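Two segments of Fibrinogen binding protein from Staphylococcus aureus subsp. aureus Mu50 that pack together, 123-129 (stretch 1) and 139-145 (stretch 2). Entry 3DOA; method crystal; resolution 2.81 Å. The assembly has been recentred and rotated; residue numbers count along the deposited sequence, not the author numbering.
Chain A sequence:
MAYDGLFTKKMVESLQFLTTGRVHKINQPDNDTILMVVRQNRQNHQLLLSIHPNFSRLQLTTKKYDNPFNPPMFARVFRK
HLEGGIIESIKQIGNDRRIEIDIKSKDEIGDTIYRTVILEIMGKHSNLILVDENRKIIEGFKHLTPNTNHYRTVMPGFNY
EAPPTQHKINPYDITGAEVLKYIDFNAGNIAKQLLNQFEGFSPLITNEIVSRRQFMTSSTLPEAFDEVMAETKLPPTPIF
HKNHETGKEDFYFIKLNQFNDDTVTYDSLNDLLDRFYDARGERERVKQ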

# COMPACT_ATOMS: atom_id res chain seq x y z
N GLY A 123 -5.00 1.23 -8.76
CA GLY A 123 -5.94 2.08 -9.42
C GLY A 123 -7.23 1.37 -9.66
O GLY A 123 -7.92 1.04 -8.74
N LYS A 124 -7.56 1.13 -10.91
CA LYS A 124 -8.82 0.54 -11.22
C LYS A 124 -8.73 -0.96 -11.15
O LYS A 124 -9.71 -1.65 -11.28
CB LYS A 124 -9.24 0.94 -12.61
CG LYS A 124 -8.14 0.87 -13.60
CD LYS A 124 -8.66 0.73 -15.01
CE LYS A 124 -7.76 -0.16 -15.83
NZ LYS A 124 -7.24 0.48 -17.07
N HIS A 125 -7.52 -1.45 -10.95
CA HIS A 125 -7.30 -2.90 -10.72
C HIS A 125 -7.12 -3.24 -9.23
O HIS A 125 -6.53 -4.28 -8.82
CB HIS A 125 -6.06 -3.35 -11.48
CG HIS A 125 -6.18 -3.14 -12.95
ND1 HIS A 125 -5.45 -2.18 -13.62
CD2 HIS A 125 -6.98 -3.73 -13.87
CE1 HIS A 125 -5.78 -2.21 -14.90
NE2 HIS A 125 -6.71 -3.13 -15.07
N SER A 126 -7.62 -2.33 -8.41
CA SER A 126 -7.66 -2.55 -7.01
C SER A 126 -8.69 -3.65 -6.65
O SER A 126 -9.78 -3.73 -7.27
CB SER A 126 -7.97 -1.25 -6.33
OG SER A 126 -6.87 -0.40 -6.50
N ASN A 127 -8.28 -4.50 -5.69
CA ASN A 127 -9.13 -5.57 -5.14
C ASN A 127 -8.83 -5.80 -3.66
O ASN A 127 -7.71 -5.50 -3.15
CB ASN A 127 -8.98 -6.88 -5.93
CG ASN A 127 -10.30 -7.60 -6.16
OD1 ASN A 127 -11.32 -7.30 -5.52
ND2 ASN A 127 -10.28 -8.57 -7.09
N LEU A 128 -9.87 -6.26 -2.98
CA LEU A 128 -9.80 -6.74 -1.63
C LEU A 128 -10.28 -8.25 -1.68
O LEU A 128 -11.34 -8.60 -2.29
CB LEU A 128 -10.68 -5.85 -0.79
CG LEU A 128 -10.70 -6.11 0.69
CD1 LEU A 128 -9.30 -6.24 1.24
CD2 LEU A 128 -11.44 -5.04 1.32
N ILE A 129 -9.46 -9.12 -1.10
CA ILE A 129 -9.58 -10.58 -1.25
C ILE A 129 -9.22 -11.37 0.03
O ILE A 129 -8.21 -11.12 0.74
CB ILE A 129 -8.68 -11.14 -2.38
CG1 ILE A 129 -8.87 -10.41 -3.70
CG2 ILE A 129 -8.96 -12.61 -2.63
CD1 ILE A 129 -7.69 -10.70 -4.64
N GLU A 139 -13.41 -15.18 -0.89
CA GLU A 139 -14.26 -14.16 -1.61
C GLU A 139 -13.39 -13.01 -2.08
O GLU A 139 -12.28 -12.80 -1.57
CB GLU A 139 -15.44 -13.67 -0.73
CG GLU A 139 -16.62 -12.93 -1.38
CD GLU A 139 -17.07 -13.42 -2.75
OE1 GLU A 139 -16.24 -13.46 -3.69
OE2 GLU A 139 -18.28 -13.69 -2.93
N GLY A 140 -13.93 -12.32 -3.09
CA GLY A 140 -13.33 -11.14 -3.72
C GLY A 140 -14.27 -9.95 -3.80
O GLY A 140 -15.40 -10.04 -4.33
N PHE A 141 -13.81 -8.80 -3.30
CA PHE A 141 -14.63 -7.63 -3.45
C PHE A 141 -14.90 -7.42 -4.93
O PHE A 141 -15.90 -6.90 -5.26
CB PHE A 141 -13.96 -6.42 -2.86
CG PHE A 141 -14.93 -5.37 -2.28
CD1 PHE A 141 -16.26 -5.38 -2.53
CD2 PHE A 141 -14.43 -4.34 -1.47
CE1 PHE A 141 -17.05 -4.44 -1.96
CE2 PHE A 141 -15.24 -3.41 -0.91
CZ PHE A 141 -16.52 -3.43 -1.15
N LYS A 142 -14.01 -7.85 -5.81
CA LYS A 142 -14.28 -7.89 -7.24
C LYS A 142 -13.85 -9.23 -7.83
O LYS A 142 -12.77 -9.73 -7.52
CB LYS A 142 -13.48 -6.78 -7.95
CG LYS A 142 -14.26 -5.60 -8.57
CD LYS A 142 -13.39 -4.28 -8.64
CE LYS A 142 -12.19 -4.34 -9.65
NZ LYS A 142 -11.28 -3.14 -9.60
N HIS A 143 -14.65 -9.75 -8.75
CA HIS A 143 -14.35 -11.00 -9.45
C HIS A 143 -13.69 -10.84 -10.83
O HIS A 143 -14.16 -10.07 -11.64
CB HIS A 143 -15.65 -11.82 -9.65
CG HIS A 143 -16.18 -12.43 -8.39
ND1 HIS A 143 -17.20 -13.35 -8.39
CD2 HIS A 143 -15.81 -12.26 -7.09
CE1 HIS A 143 -17.47 -13.69 -7.13
NE2 HIS A 143 -16.64 -13.04 -6.33
N LEU A 144 -12.63 -11.61 -11.08
CA LEU A 144 -12.05 -11.78 -12.40
C LEU A 144 -12.41 -13.14 -12.94
O LEU A 144 -11.89 -14.15 -12.47
CB LEU A 144 -10.53 -11.70 -12.36
CG LEU A 144 -9.90 -10.35 -12.11
CD1 LEU A 144 -10.73 -9.54 -11.14
CD2 LEU A 144 -8.47 -10.59 -11.62
N THR A 145 -13.27 -13.15 -13.95
CA THR A 145 -13.75 -14.38 -14.53
C THR A 145 -13.03 -14.85 -15.80
O THR A 145 -13.07 -16.05 -16.15
CB THR A 145 -15.23 -14.17 -14.95
OG1 THR A 145 -15.27 -13.10 -15.90
CG2 THR A 145 -16.16 -13.81 -13.75

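The two stretches meet at the end of an antiparallel pairing, and polar groups do most of the work of joining them. Ile 129 and Gly 140 form a non-hydrogen-bonded pair, their CA atoms 4.5 Å apart. One residue further along, Phe 141 N donates to Leu 128 O at 2.7 Å, and the N-H...O angle of 171° makes this bond nearly straight. The same carbonyl also receives a CA-H...O contact, Gly 140 CA lying 3.5 Å from Leu 128 O.

Beyond this point the backbones diverge, to 6.0 Å between the CA atoms of Asn 127 and Lys 142, and a side chain bridges the gap. The amide of Asn 127 imitates a peptide group, offering a donor and an acceptor to one residue: Lys 142 N donates to Asn 127 OD1 at 2.8 Å, while Asn 127 ND2 donates to Lys 142 O, also at 2.8 Å. The second N-H of ND2 has no partner within the two stretches. Asn 127 OD1 also accepts a weak bond from Leu 128 N, at 3.1 Å.

The CA-to-CB bond of Lys 142 points sideways, but its long chain carries the ammonium group to stretch 1, where Lys 142 NZ donates to Lys 124 O at 2.7 Å and to Ser 126 O at 2.8 Å. An ammonium group, with three protons, can serve two carbonyls at once.

Within stretch 2, Glu 139 OE1 accepts from Gly 140 N at 2.6 Å and from His 143 NE2 at 2.7 Å, tying the strand end to the following loop. Gly 140 has no side chain; a CB there would come within 3.0 Å of Lys 142 O.

Apolar packing is modest: Leu 128 CB lies 3.9 Å from Phe 141 CB, at the edge of the aromatic ring. Asn 127, Leu 128 and Ile 129 are buried, and Ile 129 CG2 lies 3.5 Å from Glu 139 O. In all, 371 Å², both sides summed, is buried between the stretches.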